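Local coordinates for DUF1425 domain-containing protein (Shewanella loihica, PDB 3O0L) that is of unknown function but belongs to the DUF1425 family, is probably an exported lipoprotein, and has a beta-sandwich fold consistent with the E-set clan, at residues L56-D64 / Q89-A97. Residues are numbered along the deposited sequence; the frame is centred on the assembly and turned at random.
Sequences LQYKFTWYD and QVTALSPNA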
loop_
_atom_site.group_PDB
_atom_site.type_symbol
_atom_site.label_atom_id
_atom_site.label_comp_id
_atom_site.label_asym_id
_atom_site.label_seq_id
_atom_site.Cartn_x
_atom_site.Cartn_y
_atom_site.Cartn_z
ATOM N N LEU A 56 -9.554 8.980 10.108
ATOM C CA LEU A 56 -9.137 7.599 9.966
ATOM C C LEU A 56 -8.791 6.992 11.325
ATOM O O LEU A 56 -8.858 7.656 12.354
ATOM C CB LEU A 56 -7.992 7.480 8.958
ATOM C CG LEU A 56 -6.773 8.379 9.110
ATOM C CD1 LEU A 56 -5.885 7.862 10.181
ATOM C CD2 LEU A 56 -6.033 8.393 7.776
ATOM N N GLN A 57 -8.546 5.692 11.318
ATOM C CA GLN A 57 -8.128 4.973 12.517
ATOM C C GLN A 57 -6.917 4.167 12.179
ATOM O O GLN A 57 -6.741 3.738 11.023
ATOM C CB GLN A 57 -9.211 4.018 12.962
ATOM C CG GLN A 57 -10.485 4.695 13.333
ATOM C CD GLN A 57 -11.341 3.724 14.076
ATOM O OE1 GLN A 57 -11.736 2.691 13.527
ATOM N NE2 GLN A 57 -11.564 3.992 15.355
ATOM N N TYR A 58 -6.047 3.965 13.172
ATOM C CA TYR A 58 -4.860 3.180 12.961
ATOM C C TYR A 58 -4.512 2.303 14.135
ATOM O O TYR A 58 -4.951 2.555 15.268
ATOM C CB TYR A 58 -3.660 4.090 12.647
ATOM C CG TYR A 58 -3.095 4.788 13.873
ATOM C CD1 TYR A 58 -3.650 6.000 14.328
ATOM C CD2 TYR A 58 -2.036 4.230 14.586
ATOM C CE1 TYR A 58 -3.158 6.627 15.489
ATOM C CE2 TYR A 58 -1.557 4.818 15.721
ATOM C CZ TYR A 58 -2.102 6.036 16.163
ATOM O OH TYR A 58 -1.574 6.640 17.276
ATOM N N LYS A 59 -3.718 1.278 13.853
ATOM C CA LYS A 59 -3.067 0.496 14.915
ATOM C C LYS A 59 -1.928 -0.291 14.360
ATOM O O LYS A 59 -1.906 -0.628 13.172
ATOM C CB LYS A 59 -4.027 -0.438 15.656
ATOM C CG LYS A 59 -4.414 -1.703 14.993
ATOM C CD LYS A 59 -4.980 -2.610 16.074
ATOM C CE LYS A 59 -5.724 -3.774 15.515
ATOM N NZ LYS A 59 -6.647 -4.339 16.561
ATOM N N PHE A 60 -0.944 -0.523 15.211
ATOM C CA PHE A 60 0.168 -1.391 14.850
ATOM C C PHE A 60 -0.098 -2.791 15.343
ATOM O O PHE A 60 -0.753 -2.976 16.371
ATOM C CB PHE A 60 1.473 -0.939 15.510
ATOM C CG PHE A 60 2.025 0.371 15.005
ATOM C CD1 PHE A 60 2.883 0.405 13.916
ATOM C CD2 PHE A 60 1.745 1.547 15.650
ATOM C CE1 PHE A 60 3.399 1.569 13.472
ATOM C CE2 PHE A 60 2.274 2.740 15.195
ATOM C CZ PHE A 60 3.106 2.754 14.111
ATOM N N THR A 61 0.478 -3.762 14.648
ATOM C CA THR A 61 0.542 -5.144 15.117
ATOM C C THR A 61 2.017 -5.558 15.068
ATOM O O THR A 61 2.826 -4.985 14.311
ATOM C CB THR A 61 -0.288 -6.095 14.261
ATOM O OG1 THR A 61 0.139 -5.971 12.915
ATOM C CG2 THR A 61 -1.789 -5.710 14.292
ATOM N N TRP A 62 2.361 -6.540 15.881
ATOM C CA TRP A 62 3.734 -6.927 16.069
ATOM C C TRP A 62 3.903 -8.426 15.800
ATOM O O TRP A 62 3.034 -9.237 16.135
ATOM C CB TRP A 62 4.096 -6.639 17.505
ATOM C CG TRP A 62 4.120 -5.205 17.815
ATOM C CD1 TRP A 62 3.101 -4.445 18.272
ATOM C CD2 TRP A 62 5.232 -4.329 17.655
ATOM N NE1 TRP A 62 3.504 -3.135 18.429
ATOM C CE2 TRP A 62 4.821 -3.046 18.082
ATOM C CE3 TRP A 62 6.559 -4.514 17.252
ATOM C CZ2 TRP A 62 5.683 -1.943 18.069
ATOM C CZ3 TRP A 62 7.408 -3.409 17.226
ATOM C CH2 TRP A 62 6.961 -2.152 17.635
ATOM N N TYR A 63 5.055 -8.783 15.238
ATOM C CA TYR A 63 5.384 -10.164 14.891
ATOM C C TYR A 63 6.770 -10.550 15.376
ATOM O O TYR A 63 7.678 -9.725 15.457
ATOM C CB TYR A 63 5.309 -10.359 13.367
ATOM C CG TYR A 63 3.996 -9.917 12.822
ATOM C CD1 TYR A 63 2.903 -10.785 12.775
ATOM C CD2 TYR A 63 3.812 -8.609 12.417
ATOM C CE1 TYR A 63 1.672 -10.354 12.298
ATOM C CE2 TYR A 63 2.597 -8.181 11.945
ATOM C CZ TYR A 63 1.536 -9.043 11.889
ATOM O OH TYR A 63 0.344 -8.562 11.429
ATOM N N ASP A 64 6.917 -11.822 15.679
ATOM C CA ASP A 64 8.181 -12.378 16.150
ATOM C C ASP A 64 8.913 -12.957 14.942
ATOM O O ASP A 64 8.447 -12.800 13.811
ATOM C CB ASP A 64 7.942 -13.441 17.241
ATOM C CG ASP A 64 7.309 -14.743 16.718
ATOM O OD1 ASP A 64 7.163 -14.938 15.489
ATOM O OD2 ASP A 64 6.951 -15.577 17.578
ATOM N N GLN A 89 2.811 11.611 12.494
ATOM C CA GLN A 89 3.786 10.641 12.888
ATOM C C GLN A 89 3.068 9.884 14.011
ATOM O O GLN A 89 2.468 10.501 14.902
ATOM C CB GLN A 89 5.068 11.331 13.424
ATOM C CG GLN A 89 5.896 12.074 12.371
ATOM C CD GLN A 89 6.446 11.126 11.300
ATOM O OE1 GLN A 89 6.057 11.201 10.133
ATOM N NE2 GLN A 89 7.332 10.214 11.705
ATOM N N VAL A 90 3.090 8.568 13.924
ATOM C CA VAL A 90 2.529 7.693 14.974
ATOM C C VAL A 90 3.604 6.720 15.444
ATOM O O VAL A 90 4.524 6.330 14.699
ATOM C CB VAL A 90 1.278 6.951 14.481
ATOM C CG1 VAL A 90 0.163 7.940 14.226
ATOM C CG2 VAL A 90 1.600 6.116 13.272
ATOM N N THR A 91 3.546 6.364 16.729
ATOM C CA THR A 91 4.552 5.513 17.270
ATOM C C THR A 91 3.971 4.531 18.291
ATOM O O THR A 91 2.876 4.734 18.790
ATOM C CB THR A 91 5.658 6.362 17.919
ATOM O OG1 THR A 91 6.789 5.513 18.185
ATOM C CG2 THR A 91 5.140 7.039 19.202
ATOM N N ALA A 92 4.666 3.417 18.488
ATOM C CA ALA A 92 4.279 2.404 19.500
ATOM C C ALA A 92 5.520 1.665 19.951
ATOM O O ALA A 92 6.356 1.282 19.158
ATOM C CB ALA A 92 3.277 1.402 18.946
ATOM N N LEU A 93 5.605 1.439 21.258
ATOM C CA LEU A 93 6.650 0.616 21.821
ATOM C C LEU A 93 6.234 -0.836 21.672
ATOM O O LEU A 93 5.057 -1.174 21.868
ATOM C CB LEU A 93 6.804 0.986 23.291
ATOM C CG LEU A 93 7.957 0.403 24.057
ATOM C CD1 LEU A 93 9.283 0.796 23.426
ATOM C CD2 LEU A 93 7.788 0.883 25.542
ATOM N N SER A 94 7.172 -1.691 21.292
ATOM C CA SER A 94 6.939 -3.143 21.233
ATOM C C SER A 94 6.447 -3.688 22.590
ATOM O O SER A 94 6.880 -3.225 23.648
ATOM C CB SER A 94 8.213 -3.880 20.842
ATOM O OG SER A 94 8.114 -5.261 21.158
ATOM N N PRO A 95 5.521 -4.668 22.575
ATOM C CA PRO A 95 4.998 -5.185 23.811
ATOM C C PRO A 95 5.903 -6.204 24.470
ATOM O O PRO A 95 5.788 -6.398 25.635
ATOM C CB PRO A 95 3.655 -5.806 23.404
ATOM C CG PRO A 95 3.863 -6.240 22.031
ATOM C CD PRO A 95 4.840 -5.264 21.407
ATOM N N ASN A 96 6.811 -6.840 23.738
ATOM C CA ASN A 96 7.822 -7.634 24.388
ATOM C C ASN A 96 9.024 -7.812 23.483
ATOM O O ASN A 96 8.945 -7.614 22.251
ATOM C CB ASN A 96 7.285 -8.956 24.965
ATOM C CG ASN A 96 7.043 -10.032 23.941
ATOM O OD1 ASN A 96 7.960 -10.465 23.241
ATOM N ND2 ASN A 96 5.834 -10.594 23.969
ATOM N N ALA A 97 10.120 -8.191 24.103
ATOM C CA ALA A 97 11.411 -8.267 23.392
ATOM C C ALA A 97 11.492 -9.319 22.280
ATOM O O ALA A 97 12.458 -9.302 21.494
ATOM C CB ALA A 97 12.492 -8.472 24.392
HETATM O O HOH W 1 1.557 7.700 18.220
#
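One face of the Trp62 indole lies against the chain at Ser94 and Pro95. Pro95 CD stands 3.6 Å from the centroid of the five-membered ring, 9° off its normal, and Ser94 CA 3.7 Å from that of the six-membered ring, so each ring accepts its own CH-pi contact. At the edge of the indole, in its plane, Ala92 O comes within 3.5 Å of Trp62 CZ2. Tyr58 likewise offers a face: Val90 CG1 sits 3.8 Å from its ring centroid, displaced toward the rim on the hydroxyl side. The branches of Val90 divide the work, since CG2 reaches Phe60 CZ at 3.8 Å while Phe60 CD2 meets Ala92 CB at 3.6 Å, both approaching that ring obliquely. In Trp62 CB already points toward 89-97, and CG anti to the carbonyl carbon (chi1 -67°) sets the indole against Ser94 and Pro95; Phe60 is arranged the same way. Replacing Trp62 with an alanine would probably open a gap over Ser94 and Pro95 and deprive their CH groups of an aromatic partner. The strand axes approach to 8.1 Å at 35°, and no direct hydrogen bond joins the segments, as expected of facing sheets in a beta sandwich: 54-63 is the middle strand of one sheet, 87-93 an outer strand of the other. Ala42 of the neighbouring strand 40-48 extends the apolar surface against Phe60 and Trp62. A water accepts from Thr91 N at 2.8 Å and reaches Tyr58 OH only weakly. Cohesion here therefore rests mainly on dispersion and CH-pi contacts, the bridging water being a minor polar addition.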